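Long-range contacts in DNA fragmentation factor subunit beta (Mus musculus, PDB 1V0D), which acts as a nuclease that fragments DNA and brings about chromatin condensation during apoptosis: residues D281-N286 with R321-Q326; E288-L293 with L315-S320. One frame throughout, in Å; residues are numbered along the deposited sequence.

Contact 1: D281-N286 with R321-Q326; sequences DGREVN and RIYRPQ
Tyr323 turns CG beside its own backbone N and anti to the carbonyl carbon (chi1 -55°), while Arg283 bends at chi3 (-66°), which sets NE over the rim of the tyrosine ring. Between the loop 281-286 and the C-terminal segment 321-326 the backbones form a single antiparallel beta bridge, with Val285 and Tyr323 as its non-hydrogen-bonded pair, their CA atoms 4.5 Å apart. Two bonds flank that pair: Arg324 N donates to Glu284 O at 2.9 Å, and Asn286 N reaches Ile322 O at 2.8 Å.

The Arg283 guanidinium stacks on one face of Tyr323 with the planes at 26°, and the contact is an off-centre cation-pi interaction. Its closest approach is Arg283 CZ to Tyr323 CE1, 3.3 Å. Ile322 CG2 covers the opposite face over its centre, and Glu284 O lies in plane at the ring edge. Asp281 holds the guanidinium in a salt bridge: its OD2 accepts from Arg283 NE at 2.6 Å and also from Arg283 N, the latter closing an Asx turn.

Farther along, Arg324 lays its guanidinium over Val285 O and Asn286 CA. Its NE makes a weak, salt-bridged bond to Glu284 OE2 (3.2 Å), whereas NH2 finds its stronger partner in Glu288 of helix 287-295. Asn286 adds a side-chain bond beside the bridge: ND2 donates to Arg321 O at 2.9 Å, with that oxygen lying in the amide plane, and a water that accepts from Arg321 NH2 is also weakly held by Asn286 ND2.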
loop_
_atom_site.group_PDB
_atom_site.type_symbol
_atom_site.label_atom_id
_atom_site.label_comp_id
_atom_site.label_asym_id
_atom_site.label_seq_id
_atom_site.Cartn_x
_atom_site.Cartn_y
_atom_site.Cartn_z
ATOM N N ASP A 281 -27.303 -19.351 18.225
ATOM C CA ASP A 281 -27.376 -20.729 18.685
ATOM C C ASP A 281 -28.269 -20.959 19.897
ATOM O O ASP A 281 -29.093 -21.876 19.915
ATOM C CB ASP A 281 -25.980 -21.234 19.029
ATOM C CG ASP A 281 -25.984 -22.680 19.498
ATOM O OD1 ASP A 281 -25.853 -23.587 18.642
ATOM O OD2 ASP A 281 -26.138 -22.901 20.723
ATOM N N GLY A 282 -28.093 -20.146 20.925
ATOM C CA GLY A 282 -28.893 -20.330 22.116
ATOM C C GLY A 282 -27.989 -20.639 23.288
ATOM O O GLY A 282 -28.290 -20.272 24.425
ATOM N N ARG A 283 -26.882 -21.326 23.023
ATOM C CA ARG A 283 -25.936 -21.641 24.084
ATOM C C ARG A 283 -25.202 -20.348 24.438
ATOM O O ARG A 283 -25.176 -19.400 23.649
ATOM C CB ARG A 283 -24.943 -22.718 23.631
ATOM C CG ARG A 283 -25.453 -24.144 23.809
ATOM C CD ARG A 283 -24.637 -25.153 23.002
ATOM N NE ARG A 283 -24.801 -24.949 21.560
ATOM C CZ ARG A 283 -24.048 -25.515 20.616
ATOM N NH1 ARG A 283 -23.056 -26.343 20.939
ATOM N NH2 ARG A 283 -24.284 -25.240 19.340
ATOM N N GLU A 284 -24.625 -20.297 25.630
ATOM C CA GLU A 284 -23.913 -19.102 26.058
ATOM C C GLU A 284 -22.597 -18.986 25.287
ATOM O O GLU A 284 -21.775 -19.908 25.302
ATOM C CB GLU A 284 -23.636 -19.175 27.558
ATOM C CG GLU A 284 -23.665 -17.839 28.280
ATOM C CD GLU A 284 -22.957 -17.923 29.621
ATOM O OE1 GLU A 284 -23.113 -18.970 30.296
ATOM O OE2 GLU A 284 -22.253 -16.952 29.999
ATOM N N VAL A 285 -22.398 -17.847 24.630
ATOM C CA VAL A 285 -21.199 -17.628 23.838
ATOM C C VAL A 285 -19.965 -17.158 24.596
ATOM O O VAL A 285 -20.011 -16.202 25.365
ATOM C CB VAL A 285 -21.467 -16.624 22.717
ATOM C CG1 VAL A 285 -20.199 -16.369 21.941
ATOM C CG2 VAL A 285 -22.534 -17.155 21.802
ATOM N N ASN A 286 -18.853 -17.840 24.350
ATOM C CA ASN A 286 -17.581 -17.502 24.969
ATOM C C ASN A 286 -16.961 -16.379 24.145
ATOM O O ASN A 286 -15.933 -16.569 23.486
ATOM C CB ASN A 286 -16.663 -18.723 24.973
ATOM C CG ASN A 286 -15.248 -18.384 25.390
ATOM O OD1 ASN A 286 -15.026 -17.486 26.211
ATOM N ND2 ASN A 286 -14.280 -19.106 24.837
ATOM N N ARG A 321 -14.185 -24.041 21.352
ATOM C CA ARG A 321 -13.955 -22.823 22.133
ATOM C C ARG A 321 -15.022 -21.759 21.931
ATOM O O ARG A 321 -14.959 -20.692 22.531
ATOM C CB ARG A 321 -12.596 -22.222 21.782
ATOM C CG ARG A 321 -11.430 -23.171 21.951
ATOM C CD ARG A 321 -10.132 -22.513 21.518
ATOM N NE ARG A 321 -9.814 -21.321 22.302
ATOM C CZ ARG A 321 -8.804 -20.499 22.025
ATOM N NH1 ARG A 321 -8.019 -20.744 20.981
ATOM N NH2 ARG A 321 -8.577 -19.434 22.785
ATOM N N ILE A 322 -16.007 -22.049 21.091
ATOM C CA ILE A 322 -17.056 -21.082 20.811
ATOM C C ILE A 322 -18.026 -20.841 21.972
ATOM O O ILE A 322 -18.401 -19.690 22.239
ATOM C CB ILE A 322 -17.830 -21.495 19.538
ATOM C CG1 ILE A 322 -16.889 -21.399 18.330
ATOM C CG2 ILE A 322 -19.058 -20.616 19.351
ATOM C CD1 ILE A 322 -17.480 -21.874 17.018
ATOM N N TYR A 323 -18.420 -21.905 22.674
ATOM C CA TYR A 323 -19.358 -21.748 23.788
ATOM C C TYR A 323 -18.765 -21.980 25.170
ATOM O O TYR A 323 -17.792 -22.713 25.333
ATOM C CB TYR A 323 -20.563 -22.664 23.604
ATOM C CG TYR A 323 -21.284 -22.486 22.288
ATOM C CD1 TYR A 323 -21.084 -23.376 21.243
ATOM C CD2 TYR A 323 -22.169 -21.430 22.092
ATOM C CE1 TYR A 323 -21.746 -23.228 20.038
ATOM C CE2 TYR A 323 -22.833 -21.269 20.894
ATOM C CZ TYR A 323 -22.615 -22.173 19.867
ATOM O OH TYR A 323 -23.247 -22.013 18.653
ATOM N N ARG A 324 -19.366 -21.342 26.169
ATOM C CA ARG A 324 -18.902 -21.476 27.543
ATOM C C ARG A 324 -19.303 -22.833 28.088
ATOM O O ARG A 324 -20.463 -23.241 27.966
ATOM C CB ARG A 324 -19.504 -20.389 28.435
ATOM C CG ARG A 324 -18.956 -18.995 28.208
ATOM C CD ARG A 324 -19.422 -18.056 29.308
ATOM N NE ARG A 324 -19.287 -16.648 28.952
ATOM C CZ ARG A 324 -18.146 -16.076 28.586
ATOM N NH1 ARG A 324 -17.026 -16.788 28.522
ATOM N NH2 ARG A 324 -18.124 -14.785 28.288
ATOM N N PRO A 325 -18.341 -23.553 28.692
ATOM C CA PRO A 325 -18.522 -24.881 29.283
ATOM C C PRO A 325 -19.625 -24.877 30.317
ATOM O O PRO A 325 -19.645 -24.018 31.197
ATOM C CB PRO A 325 -17.170 -25.157 29.923
ATOM C CG PRO A 325 -16.235 -24.453 29.017
ATOM C CD PRO A 325 -16.934 -23.137 28.791
ATOM N N GLN A 326 -20.552 -25.824 30.202
ATOM C CA GLN A 326 -21.642 -25.931 31.163
ATOM C C GLN A 326 -21.056 -26.695 32.349
ATOM O O GLN A 326 -20.666 -27.863 32.209
ATOM C CB GLN A 326 -22.821 -26.703 30.558
HETATM O O HOH W 1 -10.934 -19.470 24.428
#

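Contact 2: E288-L293 with L315-S320; sequences EYFYSL and LECDRS
Tyr289 and Asp318 supply the hydrogen bond of this buried contact, in which helix 287-295 meets the irregular segment 315-320. Asp318 N donates to Tyr289 OH over 3.0 Å, and the near-straight N-H...O angle of 168° supports a well-formed bond. Tyr289 holds CG anti to its backbone N (chi1 173°), which directs CG toward 315-320. The Asp318 carboxylate stands almost perpendicular to the tyrosine ring, planes 86° apart, and works within its own segment: OD2 accepts from Ser320 N at 2.7 Å, an Asx turn, and from Ser320 OG on the same face of the carboxylate plane.

The apolar contacts gather on Cys317. Its CB lies at the edge of the Tyr289 ring, 4.2 Å from Tyr289 CE2, and its SG approaches Leu293 CD2 at 3.9 Å, with Phe290 CE2 more distant at 4.5 Å. Leu293 CD2 also sits over one face of the Tyr289 ring, toward the rim. Behind these groups, helix 267-281 packs Val271 on Leu293 and Thr274 on Cys317.

A phenylalanine in place of Tyr289 would probably leave Asp318 N without its acceptor and Asp318 CB without the oxygen it packs against. The chemistry thus implies two separate roles: one phenolic oxygen satisfies a peptide N-H of the irregular segment, while Cys317 meets Leu293 and the aromatic rings through apolar contacts.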
loop_
_atom_site.group_PDB
_atom_site.type_symbol
_atom_site.label_atom_id
_atom_site.label_comp_id
_atom_site.label_asym_id
_atom_site.label_seq_id
_atom_site.Cartn_x
_atom_site.Cartn_y
_atom_site.Cartn_z
ATOM N N GLU A 288 -15.034 -14.078 24.680
ATOM C CA GLU A 288 -13.609 -13.780 24.840
ATOM C C GLU A 288 -12.800 -14.439 23.718
ATOM O O GLU A 288 -11.773 -13.908 23.278
ATOM C CB GLU A 288 -13.093 -14.273 26.201
ATOM C CG GLU A 288 -13.494 -13.408 27.390
ATOM C CD GLU A 288 -14.966 -13.541 27.755
ATOM O OE1 GLU A 288 -15.677 -14.354 27.112
ATOM O OE2 GLU A 288 -15.412 -12.838 28.693
ATOM N N TYR A 289 -13.267 -15.602 23.267
ATOM C CA TYR A 289 -12.595 -16.345 22.204
ATOM C C TYR A 289 -12.587 -15.530 20.916
ATOM O O TYR A 289 -11.534 -15.384 20.277
ATOM C CB TYR A 289 -13.285 -17.705 21.979
ATOM C CG TYR A 289 -12.747 -18.470 20.789
ATOM C CD1 TYR A 289 -11.380 -18.683 20.639
ATOM C CD2 TYR A 289 -13.599 -18.940 19.787
ATOM C CE1 TYR A 289 -10.871 -19.336 19.518
ATOM C CE2 TYR A 289 -13.102 -19.601 18.662
ATOM C CZ TYR A 289 -11.737 -19.792 18.528
ATOM O OH TYR A 289 -11.215 -20.399 17.393
ATOM N N PHE A 290 -13.760 -15.003 20.555
ATOM C CA PHE A 290 -13.925 -14.186 19.357
ATOM C C PHE A 290 -13.116 -12.902 19.478
ATOM O O PHE A 290 -12.612 -12.362 18.486
ATOM C CB PHE A 290 -15.398 -13.861 19.139
ATOM C CG PHE A 290 -16.220 -15.053 18.766
ATOM C CD1 PHE A 290 -16.893 -15.785 19.737
ATOM C CD2 PHE A 290 -16.254 -15.502 17.446
ATOM C CE1 PHE A 290 -17.591 -16.959 19.400
ATOM C CE2 PHE A 290 -16.947 -16.674 17.097
ATOM C CZ PHE A 290 -17.615 -17.403 18.078
ATOM N N TYR A 291 -12.991 -12.411 20.704
ATOM C CA TYR A 291 -12.204 -11.219 20.949
ATOM C C TYR A 291 -10.776 -11.535 20.487
ATOM O O TYR A 291 -10.203 -10.820 19.665
ATOM C CB TYR A 291 -12.224 -10.889 22.440
ATOM C CG TYR A 291 -11.339 -9.738 22.820
ATOM C CD1 TYR A 291 -11.746 -8.422 22.614
ATOM C CD2 TYR A 291 -10.082 -9.963 23.379
ATOM C CE1 TYR A 291 -10.917 -7.351 22.963
ATOM C CE2 TYR A 291 -9.249 -8.909 23.726
ATOM C CZ TYR A 291 -9.673 -7.605 23.517
ATOM O OH TYR A 291 -8.848 -6.560 23.864
ATOM N N SER A 292 -10.209 -12.612 21.012
ATOM C CA SER A 292 -8.863 -13.027 20.635
ATOM C C SER A 292 -8.710 -13.009 19.134
ATOM O O SER A 292 -7.784 -12.405 18.586
ATOM C CB SER A 292 -8.599 -14.449 21.103
ATOM O OG SER A 292 -8.685 -14.526 22.511
ATOM N N LEU A 293 -9.634 -13.699 18.478
ATOM C CA LEU A 293 -9.634 -13.821 17.028
ATOM C C LEU A 293 -9.703 -12.492 16.304
ATOM O O LEU A 293 -8.976 -12.262 15.336
ATOM C CB LEU A 293 -10.812 -14.705 16.580
ATOM C CG LEU A 293 -10.609 -16.226 16.405
ATOM C CD1 LEU A 293 -9.415 -16.730 17.200
ATOM C CD2 LEU A 293 -11.871 -16.948 16.821
ATOM N N LEU A 315 -9.267 -21.650 6.725
ATOM C CA LEU A 315 -9.383 -22.004 8.134
ATOM C C LEU A 315 -10.784 -21.761 8.687
ATOM O O LEU A 315 -11.586 -21.045 8.088
ATOM C CB LEU A 315 -8.380 -21.208 8.976
ATOM C CG LEU A 315 -6.862 -21.336 8.809
ATOM C CD1 LEU A 315 -6.482 -22.786 8.588
ATOM C CD2 LEU A 315 -6.410 -20.492 7.651
ATOM N N GLU A 316 -11.060 -22.360 9.845
ATOM C CA GLU A 316 -12.345 -22.227 10.527
ATOM C C GLU A 316 -12.140 -22.028 12.034
ATOM O O GLU A 316 -11.053 -22.270 12.560
ATOM C CB GLU A 316 -13.192 -23.480 10.304
ATOM C CG GLU A 316 -14.153 -23.412 9.136
ATOM C CD GLU A 316 -15.115 -24.597 9.112
ATOM O OE1 GLU A 316 -14.637 -25.740 8.931
ATOM O OE2 GLU A 316 -16.344 -24.387 9.278
ATOM N N CYS A 317 -13.183 -21.594 12.733
ATOM C CA CYS A 317 -13.073 -21.401 14.174
ATOM C C CYS A 317 -13.047 -22.742 14.898
ATOM O O CYS A 317 -13.511 -23.764 14.375
ATOM C CB CYS A 317 -14.245 -20.574 14.701
ATOM S SG CYS A 317 -14.190 -18.804 14.305
ATOM N N ASP A 318 -12.517 -22.730 16.114
ATOM C CA ASP A 318 -12.421 -23.941 16.908
ATOM C C ASP A 318 -13.734 -24.296 17.594
ATOM O O ASP A 318 -14.102 -23.725 18.616
ATOM C CB ASP A 318 -11.306 -23.795 17.934
ATOM C CG ASP A 318 -11.184 -25.000 18.827
ATOM O OD1 ASP A 318 -10.116 -25.181 19.448
ATOM O OD2 ASP A 318 -12.164 -25.767 18.917
ATOM N N ARG A 319 -14.421 -25.262 17.003
ATOM C CA ARG A 319 -15.709 -25.775 17.463
ATOM C C ARG A 319 -15.846 -25.870 18.984
ATOM O O ARG A 319 -16.900 -25.584 19.545
ATOM C CB ARG A 319 -15.931 -27.149 16.787
ATOM C CG ARG A 319 -17.004 -28.081 17.365
ATOM C CD ARG A 319 -16.443 -28.943 18.487
ATOM N NE ARG A 319 -17.491 -29.419 19.377
ATOM C CZ ARG A 319 -18.542 -28.691 19.748
ATOM N NH1 ARG A 319 -18.706 -27.447 19.306
ATOM N NH2 ARG A 319 -19.440 -29.198 20.576
ATOM N N SER A 320 -14.763 -26.237 19.650
ATOM C CA SER A 320 -14.771 -26.414 21.093
ATOM C C SER A 320 -14.570 -25.165 21.955
ATOM O O SER A 320 -14.754 -25.228 23.175
ATOM C CB SER A 320 -13.700 -27.430 21.466
ATOM O OG SER A 320 -12.416 -26.862 21.262
#

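How the contacts relate
The two contacts lie about 11 Å apart, centre to centre, on the same side of the chain's centre and within the DFF40 nuclease region. Along the chain the order is 281-286, 288-293, 315-320, 321-326, so contact 2 is nested inside the loop that contact 1 closes. That loop also carries strand 300-303 and His308, a ligand of the bound magnesium. Both contacts involve helix 287-295, which supplies 288-293 and packs against contact 1, and both pack on helix 267-281. They touch directly, with Phe290 packing against Val285 and Ile322, and Tyr289 against Arg321. Surface contact 1 therefore continues inward into buried contact 2, fastening the C-terminal segment to the helices along its course.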